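Local coordinates for protein SxtG (Microseira wollei, PDB 6U1R) that catalyses amidino-group transfer in the biosynthesis of saxitoxin, a paralytic shellfish toxin, and probably acts much like the glycine amidinotransferases of its family, at residues P308-R313 against Y359-G364; A152-Y157 against A188-N193; A133-V138 against W161-L166. All coordinates share one frame; numbering follows the deposited sequence.

Contact 1 (P308-R313 against Y359-G364)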
loop_
_atom_site.group_PDB
_atom_site.type_symbol
_atom_site.label_atom_id
_atom_site.label_comp_id
_atom_site.label_asym_id
_atom_site.label_seq_id
_atom_site.Cartn_x
_atom_site.Cartn_y
_atom_site.Cartn_z
ATOM N N PRO A 308 0.929 34.429 -12.992
ATOM C CA PRO A 308 1.787 34.593 -11.816
ATOM C C PRO A 308 3.245 34.449 -12.228
ATOM O O PRO A 308 3.577 33.694 -13.139
ATOM C CB PRO A 308 1.349 33.454 -10.886
ATOM C CG PRO A 308 0.027 32.961 -11.446
ATOM C CD PRO A 308 0.106 33.209 -12.911
ATOM N N GLN A 309 4.126 35.177 -11.554
ATOM C CA GLN A 309 5.550 35.064 -11.842
ATOM C C GLN A 309 6.331 34.670 -10.594
ATOM O O GLN A 309 6.014 35.110 -9.485
ATOM C CB GLN A 309 6.099 36.371 -12.422
ATOM C CG GLN A 309 7.419 36.192 -13.179
ATOM C CD GLN A 309 7.298 35.242 -14.369
ATOM O OE1 GLN A 309 7.170 34.025 -14.200
ATOM N NE2 GLN A 309 7.337 35.799 -15.578
ATOM N N ASN A 310 7.346 33.826 -10.788
ATOM C CA ASN A 310 8.281 33.472 -9.731
ATOM C C ASN A 310 9.618 33.105 -10.366
ATOM O O ASN A 310 9.708 32.837 -11.569
ATOM C CB ASN A 310 7.752 32.325 -8.843
ATOM C CG ASN A 310 7.561 31.010 -9.602
ATOM O OD1 ASN A 310 8.520 30.411 -10.087
ATOM N ND2 ASN A 310 6.320 30.537 -9.662
ATOM N N GLN A 311 10.665 33.092 -9.537
ATOM C CA GLN A 311 12.016 32.911 -10.059
ATOM C C GLN A 311 12.261 31.512 -10.631
ATOM O O GLN A 311 13.300 31.307 -11.268
ATOM C CB GLN A 311 13.046 33.253 -8.963
ATOM C CG GLN A 311 13.176 32.244 -7.814
ATOM C CD GLN A 311 13.651 32.882 -6.500
ATOM O OE1 GLN A 311 12.874 33.531 -5.787
ATOM N NE2 GLN A 311 14.922 32.682 -6.171
ATOM N N LEU A 312 11.339 30.555 -10.453
ATOM C CA LEU A 312 11.453 29.234 -11.073
ATOM C C LEU A 312 10.450 28.982 -12.191
ATOM O O LEU A 312 10.733 28.168 -13.072
ATOM C CB LEU A 312 11.260 28.116 -10.039
ATOM C CG LEU A 312 12.006 28.082 -8.708
ATOM C CD1 LEU A 312 11.403 26.962 -7.883
ATOM C CD2 LEU A 312 13.503 27.871 -8.869
ATOM N N ARG A 313 9.274 29.626 -12.134
ATOM C CA ARG A 313 8.143 29.505 -13.063
ATOM C C ARG A 313 7.732 28.086 -13.442
ATOM O O ARG A 313 8.064 27.606 -14.530
ATOM C CB ARG A 313 8.400 30.298 -14.352
ATOM C CG ARG A 313 9.677 30.001 -15.172
ATOM C CD ARG A 313 10.410 31.340 -15.408
ATOM N NE ARG A 313 11.162 31.544 -16.654
ATOM C CZ ARG A 313 10.778 31.236 -17.898
ATOM N NH1 ARG A 313 9.635 30.607 -18.177
ATOM N NH2 ARG A 313 11.591 31.546 -18.900
ATOM N N TYR A 359 3.124 30.141 -2.822
ATOM C CA TYR A 359 3.002 28.696 -2.736
ATOM C C TYR A 359 3.069 28.025 -4.098
ATOM O O TYR A 359 3.440 26.850 -4.179
ATOM C CB TYR A 359 1.685 28.344 -2.040
ATOM C CG TYR A 359 1.750 27.104 -1.167
ATOM C CD1 TYR A 359 2.205 27.180 0.150
ATOM C CD2 TYR A 359 1.312 25.868 -1.639
ATOM C CE1 TYR A 359 2.252 26.056 0.968
ATOM C CE2 TYR A 359 1.361 24.735 -0.825
ATOM C CZ TYR A 359 1.834 24.833 0.467
ATOM O OH TYR A 359 1.870 23.724 1.280
ATOM N N TYR A 360 2.744 28.749 -5.173
ATOM C CA TYR A 360 2.642 28.120 -6.488
ATOM C C TYR A 360 3.918 27.403 -6.934
ATOM O O TYR A 360 3.797 26.369 -7.616
ATOM C CB TYR A 360 2.256 29.165 -7.538
ATOM C CG TYR A 360 0.869 29.781 -7.413
ATOM C CD1 TYR A 360 -0.041 29.374 -6.443
ATOM C CD2 TYR A 360 0.478 30.779 -8.288
ATOM C CE1 TYR A 360 -1.298 29.961 -6.356
ATOM C CE2 TYR A 360 -0.761 31.359 -8.211
ATOM C CZ TYR A 360 -1.647 30.945 -7.249
ATOM O OH TYR A 360 -2.887 31.515 -7.161
ATOM N N PRO A 361 5.131 27.893 -6.645
ATOM C CA PRO A 361 6.334 27.152 -7.079
ATOM C C PRO A 361 6.463 25.798 -6.418
ATOM O O PRO A 361 7.245 24.961 -6.891
ATOM C CB PRO A 361 7.499 28.071 -6.680
ATOM C CG PRO A 361 6.908 29.383 -6.345
ATOM C CD PRO A 361 5.476 29.162 -5.982
ATOM N N PHE A 362 5.736 25.559 -5.330
ATOM C CA PHE A 362 5.684 24.250 -4.691
ATOM C C PHE A 362 4.584 23.373 -5.271
ATOM O O PHE A 362 4.277 22.323 -4.698
ATOM C CB PHE A 362 5.514 24.423 -3.181
ATOM C CG PHE A 362 6.627 25.206 -2.559
ATOM C CD1 PHE A 362 6.580 26.593 -2.552
ATOM C CD2 PHE A 362 7.743 24.562 -2.028
ATOM C CE1 PHE A 362 7.623 27.340 -2.007
ATOM C CE2 PHE A 362 8.789 25.296 -1.477
ATOM C CZ PHE A 362 8.741 26.680 -1.476
ATOM N N LEU A 363 3.986 23.806 -6.388
ATOM C CA LEU A 363 3.096 23.035 -7.248
ATOM C C LEU A 363 1.695 22.866 -6.672
ATOM O O LEU A 363 1.016 21.868 -6.963
ATOM C CB LEU A 363 3.700 21.660 -7.549
ATOM C CG LEU A 363 5.123 21.694 -8.137
ATOM C CD1 LEU A 363 5.535 20.315 -8.638
ATOM C CD2 LEU A 363 5.243 22.730 -9.240
ATOM N N GLY A 364 1.249 23.825 -5.871
ATOM C CA GLY A 364 -0.122 23.797 -5.392
ATOM C C GLY A 364 -0.644 25.158 -4.982
ATOM O O GLY A 364 0.104 26.123 -4.812
#
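Asn310 OD1 is the gripped polar atom here, while the rest of the same amide packs on Pro361. The backbone N of Leu312 lies 2.8 Å from Asn310 OD1 and reaches it in the carbonyl plane, on a lone pair, which makes an Asx turn. The N-H of Arg313 also faces this oxygen, as in an Asx motif, but that modelled distance is too short to be trusted. A chi1 of 63° tucks the amide of Asn310 back over its own main chain. Its oxygen is thereby used within its own turn, and one face of the amide is turned to Pro361.

On that face Pro361 CG comes within 3.6 Å of Asn310 ND2 and lies almost as near to Asn310 CG. The amide and the proline ring run antiparallel past one another, in a contact of packing alone. The case illustrates how two irregular loops can be joined by side chains alone: 308-313 follows strand 297-300, whereas 359-364 precedes strand 370-375, in what the family would identify as an alpha/beta propeller. A short 3-10 turn presents Tyr360 and Pro361 together, and the side chain of Tyr360 is about 8 Å from that of Cys368, the predicted amidino-cysteine residue.

Pro308 supplies the second site, meeting the Tyr360 ring at its edge, with the two side chains roughly perpendicular. Pro308 CG is 3.7 Å from Tyr360 CE2, and Pro308 CB lies in the ring plane beside CD2. At the far end Leu312 CD1 touches Pro361 CB more loosely, at 4.2 Å. Met85 of helix 83-102 packs on both Leu312 and Pro361, and Tyr81 OH is hydrogen-bonded to Pro361 O.

Contact 2 (A152-Y157 against A188-N193)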
loop_
_atom_site.group_PDB
_atom_site.type_symbol
_atom_site.label_atom_id
_atom_site.label_comp_id
_atom_site.label_asym_id
_atom_site.label_seq_id
_atom_site.Cartn_x
_atom_site.Cartn_y
_atom_site.Cartn_z
ATOM N N ALA A 152 3.268 7.581 -9.207
ATOM C CA ALA A 152 4.190 7.256 -10.304
ATOM C C ALA A 152 5.537 7.959 -10.184
ATOM O O ALA A 152 6.524 7.499 -10.783
ATOM C CB ALA A 152 3.554 7.612 -11.651
ATOM N N ASP A 153 5.605 9.056 -9.433
ATOM C CA ASP A 153 6.837 9.834 -9.325
ATOM C C ASP A 153 7.762 9.200 -8.285
ATOM O O ASP A 153 7.482 9.224 -7.077
ATOM C CB ASP A 153 6.499 11.283 -8.990
ATOM C CG ASP A 153 7.704 12.203 -9.104
ATOM O OD1 ASP A 153 8.824 11.736 -8.815
ATOM O OD2 ASP A 153 7.525 13.381 -9.481
ATOM N N ARG A 154 8.865 8.612 -8.768
ATOM C CA ARG A 154 9.845 7.967 -7.904
ATOM C C ARG A 154 10.291 8.851 -6.747
ATOM O O ARG A 154 10.502 8.359 -5.644
ATOM C CB ARG A 154 11.068 7.555 -8.732
ATOM C CG ARG A 154 10.821 6.420 -9.704
ATOM C CD ARG A 154 11.985 6.334 -10.680
ATOM N NE ARG A 154 11.920 5.137 -11.515
ATOM C CZ ARG A 154 12.565 5.000 -12.670
ATOM N NH1 ARG A 154 13.325 6.001 -13.141
ATOM N NH2 ARG A 154 12.464 3.861 -13.349
ATOM N N ASN A 155 10.482 10.152 -6.980
ATOM C CA ASN A 155 10.964 10.999 -5.893
ATOM C C ASN A 155 9.946 11.153 -4.774
ATOM O O ASN A 155 10.304 11.619 -3.688
ATOM C CB ASN A 155 11.353 12.368 -6.430
ATOM C CG ASN A 155 12.536 12.307 -7.358
ATOM O OD1 ASN A 155 12.380 12.026 -8.539
ATOM N ND2 ASN A 155 13.743 12.543 -6.821
ATOM N N ARG A 156 8.686 10.797 -5.015
ATOM C CA ARG A 156 7.634 10.921 -4.011
ATOM C C ARG A 156 7.308 9.598 -3.319
ATOM O O ARG A 156 6.323 9.519 -2.589
ATOM C CB ARG A 156 6.384 11.531 -4.675
ATOM C CG ARG A 156 6.705 12.774 -5.507
ATOM C CD ARG A 156 5.458 13.493 -5.995
ATOM N NE ARG A 156 4.777 14.216 -4.922
ATOM C CZ ARG A 156 3.744 15.030 -5.110
ATOM N NH1 ARG A 156 3.271 15.227 -6.329
ATOM N NH2 ARG A 156 3.210 15.671 -4.075
ATOM N N TYR A 157 8.169 8.583 -3.470
ATOM C CA TYR A 157 7.917 7.232 -2.963
ATOM C C TYR A 157 7.656 7.203 -1.463
ATOM O O TYR A 157 6.924 6.331 -0.971
ATOM C CB TYR A 157 9.138 6.367 -3.250
ATOM C CG TYR A 157 8.905 4.908 -3.606
ATOM C CD1 TYR A 157 8.091 4.548 -4.667
ATOM C CD2 TYR A 157 9.585 3.908 -2.935
ATOM C CE1 TYR A 157 7.942 3.219 -5.022
ATOM C CE2 TYR A 157 9.453 2.596 -3.274
ATOM C CZ TYR A 157 8.641 2.249 -4.328
ATOM O OH TYR A 157 8.541 0.905 -4.632
ATOM N N ALA A 188 9.733 0.383 -17.373
ATOM C CA ALA A 188 8.578 -0.003 -18.185
ATOM C C ALA A 188 7.313 0.810 -17.881
ATOM O O ALA A 188 6.373 0.785 -18.683
ATOM C CB ALA A 188 8.273 -1.490 -18.002
ATOM N N GLN A 189 7.260 1.499 -16.739
ATOM C CA GLN A 189 6.117 2.335 -16.373
ATOM C C GLN A 189 6.089 3.657 -17.138
ATOM O O GLN A 189 5.093 4.381 -17.061
ATOM C CB GLN A 189 6.142 2.575 -14.851
ATOM C CG GLN A 189 4.943 3.376 -14.287
ATOM C CD GLN A 189 3.596 2.713 -14.526
ATOM O OE1 GLN A 189 3.518 1.540 -14.871
ATOM N NE2 GLN A 189 2.511 3.484 -14.338
ATOM N N TYR A 190 7.132 3.976 -17.916
ATOM C CA TYR A 190 7.240 5.267 -18.576
ATOM C C TYR A 190 7.560 5.071 -20.055
ATOM O O TYR A 190 8.344 4.190 -20.417
ATOM C CB TYR A 190 8.326 6.135 -17.910
ATOM C CG TYR A 190 8.280 6.115 -16.400
ATOM C CD1 TYR A 190 7.316 6.828 -15.709
ATOM C CD2 TYR A 190 9.198 5.371 -15.671
ATOM C CE1 TYR A 190 7.263 6.802 -14.302
ATOM C CE2 TYR A 190 9.165 5.336 -14.285
ATOM C CZ TYR A 190 8.191 6.057 -13.604
ATOM O OH TYR A 190 8.176 5.994 -12.226
ATOM N N ASP A 191 6.958 5.910 -20.893
ATOM C CA ASP A 191 7.157 5.887 -22.345
ATOM C C ASP A 191 8.339 6.789 -22.668
ATOM O O ASP A 191 8.204 8.011 -22.732
ATOM C CB ASP A 191 5.889 6.341 -23.059
ATOM C CG ASP A 191 6.034 6.367 -24.573
ATOM O OD1 ASP A 191 7.127 6.065 -25.083
ATOM O OD2 ASP A 191 5.040 6.725 -25.238
ATOM N N PHE A 192 9.509 6.198 -22.874
ATOM C CA PHE A 192 10.673 7.036 -23.139
ATOM C C PHE A 192 10.722 7.549 -24.572
ATOM O O PHE A 192 11.622 8.325 -24.899
ATOM C CB PHE A 192 11.952 6.276 -22.781
ATOM C CG PHE A 192 12.163 6.145 -21.298
ATOM C CD1 PHE A 192 12.741 7.180 -20.576
ATOM C CD2 PHE A 192 11.740 5.012 -20.614
ATOM C CE1 PHE A 192 12.925 7.077 -19.203
ATOM C CE2 PHE A 192 11.925 4.896 -19.237
ATOM C CZ PHE A 192 12.518 5.928 -18.531
ATOM N N ASN A 193 9.762 7.179 -25.417
ATOM C CA ASN A 193 9.621 7.778 -26.736
ATOM C C ASN A 193 8.505 8.817 -26.781
ATOM O O ASN A 193 8.081 9.217 -27.867
ATOM C CB ASN A 193 9.381 6.691 -27.783
ATOM C CG ASN A 193 10.504 5.669 -27.818
ATOM O OD1 ASN A 193 11.674 6.019 -27.684
ATOM N ND2 ASN A 193 10.149 4.398 -27.969
#
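Tyr190 reaches across to Ala152 and Arg154, and its side chain can be followed outward atom by atom. Its CB points toward the opposite segment, and a chi1 of -44° swings the ring on to Ala152 and Arg154. That ring has one face backed from within its own segment: Gln189 CB stands 4.0 Å above the ring plane, over its centre.

Farther out, the two ortho positions beside the hydroxyl meet different partners. Tyr190 CE2 is pressed on one face of the Arg154 guanidinium, 3.6 Å above that plane and offset toward its rim. Because the two planes stand 78° apart, the ring offers an edge to the guanidinium, and no flat stack results. The extended chain of Arg154 from CG to NE carries the group there, while Arg154 NH2 is committed to Leu185 O and to a salt bridge with Asp187. On the other flank Tyr190 CE1 approaches Ala152 O, which lies in the ring plane.

At the tip, Tyr190 OH donates to Ala152 O over 2.7 Å. The donor sits nearly along the C=O axis, with a C=O...donor angle of 165°. Arg154 CG then closes against the same hydroxyl oxygen at 3.7 Å.

Pro55 and Ile56 of helix 53-57 also pack on Tyr190. The arrangement is a tyrosine side chain bridging two loops through one hydroxyl-to-carbonyl bond, and it lies close to the predicted catalytic centre of this amidinotransferase, for the side chain of Ala152 is about 5 Å from that of Asp215.

Contact 3 (A133-V138 against W161-L166)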
loop_
_atom_site.group_PDB
_atom_site.type_symbol
_atom_site.label_atom_id
_atom_site.label_comp_id
_atom_site.label_asym_id
_atom_site.label_seq_id
_atom_site.Cartn_x
_atom_site.Cartn_y
_atom_site.Cartn_z
ATOM N N ALA A 133 4.333 19.808 0.801
ATOM C CA ALA A 133 3.490 20.964 0.529
ATOM C C ALA A 133 2.099 20.574 0.033
ATOM O O ALA A 133 1.160 21.365 0.183
ATOM C CB ALA A 133 4.176 21.880 -0.496
ATOM N N ASN A 134 1.921 19.367 -0.510
ATOM C CA ASN A 134 0.685 18.994 -1.208
ATOM C C ASN A 134 0.096 17.708 -0.633
ATOM O O ASN A 134 0.139 16.658 -1.283
ATOM C CB ASN A 134 0.948 18.798 -2.702
ATOM C CG ASN A 134 1.478 20.043 -3.395
ATOM O OD1 ASN A 134 0.706 20.900 -3.800
ATOM N ND2 ASN A 134 2.785 20.135 -3.558
ATOM N N PRO A 135 -0.496 17.758 0.567
ATOM C CA PRO A 135 -1.179 16.562 1.095
ATOM C C PRO A 135 -2.209 15.965 0.136
ATOM O O PRO A 135 -2.429 14.738 0.138
ATOM C CB PRO A 135 -1.869 17.068 2.376
ATOM C CG PRO A 135 -1.369 18.423 2.624
ATOM C CD PRO A 135 -0.703 18.950 1.402
ATOM N N ARG A 136 -2.860 16.811 -0.671
ATOM C CA ARG A 136 -3.912 16.359 -1.577
ATOM C C ARG A 136 -3.396 15.352 -2.607
ATOM O O ARG A 136 -4.173 14.547 -3.131
ATOM C CB ARG A 136 -4.521 17.578 -2.291
ATOM C CG ARG A 136 -5.736 17.314 -3.178
ATOM C CD ARG A 136 -7.029 17.152 -2.400
ATOM N NE ARG A 136 -7.303 18.289 -1.512
ATOM C CZ ARG A 136 -8.384 18.381 -0.741
ATOM N NH1 ARG A 136 -9.326 17.444 -0.797
ATOM N NH2 ARG A 136 -8.545 19.418 0.065
ATOM N N ASP A 137 -2.103 15.401 -2.946
ATOM C CA ASP A 137 -1.573 14.500 -3.973
ATOM C C ASP A 137 -1.416 13.066 -3.479
ATOM O O ASP A 137 -1.441 12.125 -4.282
ATOM C CB ASP A 137 -0.194 14.978 -4.452
ATOM C CG ASP A 137 -0.210 16.353 -5.076
ATOM O OD1 ASP A 137 -1.315 16.926 -5.279
ATOM O OD2 ASP A 137 0.908 16.870 -5.372
ATOM N N VAL A 138 -1.235 12.882 -2.175
ATOM C CA VAL A 138 -0.625 11.679 -1.620
ATOM C C VAL A 138 -1.685 10.730 -1.084
ATOM O O VAL A 138 -1.477 9.513 -1.041
ATOM C CB VAL A 138 0.376 12.074 -0.513
ATOM C CG1 VAL A 138 1.005 10.837 0.149
ATOM C CG2 VAL A 138 1.452 12.991 -1.104
ATOM N N TRP A 161 5.597 9.766 4.679
ATOM C CA TRP A 161 6.261 9.632 5.976
ATOM C C TRP A 161 5.978 10.816 6.898
ATOM O O TRP A 161 5.762 10.631 8.105
ATOM C CB TRP A 161 7.762 9.447 5.758
ATOM C CG TRP A 161 8.132 8.005 5.487
ATOM C CD1 TRP A 161 7.297 6.992 5.051
ATOM C CD2 TRP A 161 9.416 7.410 5.672
ATOM N NE1 TRP A 161 8.001 5.814 4.956
ATOM C CE2 TRP A 161 9.301 6.042 5.332
ATOM C CE3 TRP A 161 10.654 7.899 6.100
ATOM C CZ2 TRP A 161 10.379 5.164 5.405
ATOM C CZ3 TRP A 161 11.726 7.027 6.172
ATOM C CH2 TRP A 161 11.581 5.673 5.827
ATOM N N ALA A 162 5.953 12.037 6.364
ATOM C CA ALA A 162 5.724 13.192 7.239
ATOM C C ALA A 162 4.362 13.146 7.919
ATOM O O ALA A 162 4.182 13.782 8.972
ATOM C CB ALA A 162 5.856 14.497 6.454
ATOM N N TYR A 163 3.425 12.372 7.374
ATOM C CA TYR A 163 2.055 12.286 7.857
ATOM C C TYR A 163 1.781 11.102 8.778
ATOM O O TYR A 163 0.653 10.958 9.246
ATOM C CB TYR A 163 1.101 12.196 6.669
ATOM C CG TYR A 163 1.259 13.320 5.675
ATOM C CD1 TYR A 163 2.210 13.255 4.669
ATOM C CD2 TYR A 163 0.448 14.449 5.738
ATOM C CE1 TYR A 163 2.365 14.281 3.764
ATOM C CE2 TYR A 163 0.584 15.460 4.839
ATOM C CZ TYR A 163 1.548 15.381 3.853
ATOM O OH TYR A 163 1.668 16.405 2.969
ATOM N N ARG A 164 2.754 10.223 9.015
ATOM C CA ARG A 164 2.438 8.973 9.699
ATOM C C ARG A 164 2.063 9.184 11.168
ATOM O O ARG A 164 1.272 8.403 11.713
ATOM C CB ARG A 164 3.611 7.998 9.569
ATOM C CG ARG A 164 3.659 7.275 8.207
ATOM C CD ARG A 164 2.368 6.476 7.898
ATOM N NE ARG A 164 2.337 5.925 6.526
ATOM C CZ ARG A 164 3.068 4.885 6.158
ATOM N NH1 ARG A 164 3.883 4.327 7.035
ATOM N NH2 ARG A 164 2.998 4.404 4.936
ATOM N N ASP A 165 2.606 10.203 11.832
ATOM C CA ASP A 165 2.136 10.517 13.182
ATOM C C ASP A 165 0.631 10.771 13.189
ATOM O O ASP A 165 -0.096 10.262 14.052
ATOM C CB ASP A 165 2.865 11.744 13.735
ATOM C CG ASP A 165 4.287 11.453 14.161
ATOM O OD1 ASP A 165 4.595 10.294 14.500
ATOM O OD2 ASP A 165 5.097 12.403 14.175
ATOM N N LEU A 166 0.156 11.595 12.251
ATOM C CA LEU A 166 -1.266 11.899 12.170
ATOM C C LEU A 166 -2.080 10.664 11.794
ATOM O O LEU A 166 -3.134 10.399 12.386
ATOM C CB LEU A 166 -1.483 13.028 11.157
ATOM C CG LEU A 166 -1.136 14.427 11.675
ATOM C CD1 LEU A 166 -0.973 15.391 10.513
ATOM C CD2 LEU A 166 -2.199 14.920 12.677
#
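Pro135 and Tyr163 carry this contact almost alone, and what joins them is packing without a polar bond. Pro135 CB lies 3.8 Å from Tyr163 CE2, approaching the ring obliquely. The phenol end of Tyr163 is set against the pyrrolidine ring, and the two side chains stand roughly perpendicular. Tyr163 CB is already directed at the opposite segment, and a chi1 of -55° carries the ring on to the proline.

A second kind of approach involves the hydroxyl oxygen. Tyr163 OH is 3.4 Å from Pro135 CA and 3.6 Å from Pro135 CB, with Asn134 C a little farther off. None of these approaches is a hydrogen bond, and the proline nitrogen has no hydrogen to give, so the hydroxyl meets this part of the backbone by packing.

The principle at work is that one aromatic side chain can join separate elements of a fold: Tyr163 joins the weakly bonded turn 135-138 to the segment leading into helix 164-172, within a fold expected to be the amidinotransferase alpha/beta propeller. Phe139 meets the Tyr163 ring edge-to-face, and Ile41 of strand 37-42 adds to its surroundings.

Backbone bonds shape each side separately. Asp137 N binds Asn134 O at 3.1 Å, and Arg164 N binds Trp161 O at 3.2 Å.

Further links lead to the active site and to the second subunit. Asn134 touches the predicted nucleophile Cys368 and gives its ND2 to Phe362 O. Trp161 meets Phe186 of the second subunit edge-to-face, and Arg164 NH1 bonds Lys182 O of that subunit.

How the contacts relate
All three contacts are buried, but at different distances from the centre of the chain: contact 3 lies about 12 Å from it, contact 1 about 15 Å and contact 2 about 18 Å, measured centre to centre. Contacts 1 and 2 join loops, whereas contact 3 joins a weak helical turn to the segment leading into helix 164-172. Across their segments, contacts 1 and 3 rely on packing involving proline, and contact 2 alone adds a hydrogen bond. Segment 133-138 is the shared neighbour: Tyr359 OH probably bonds Ala133 O, linking contacts 1 and 3, while an Arg156–Asp137 salt bridge ties contact 2 to contact 3. Each has a residue near a predicted active-site residue.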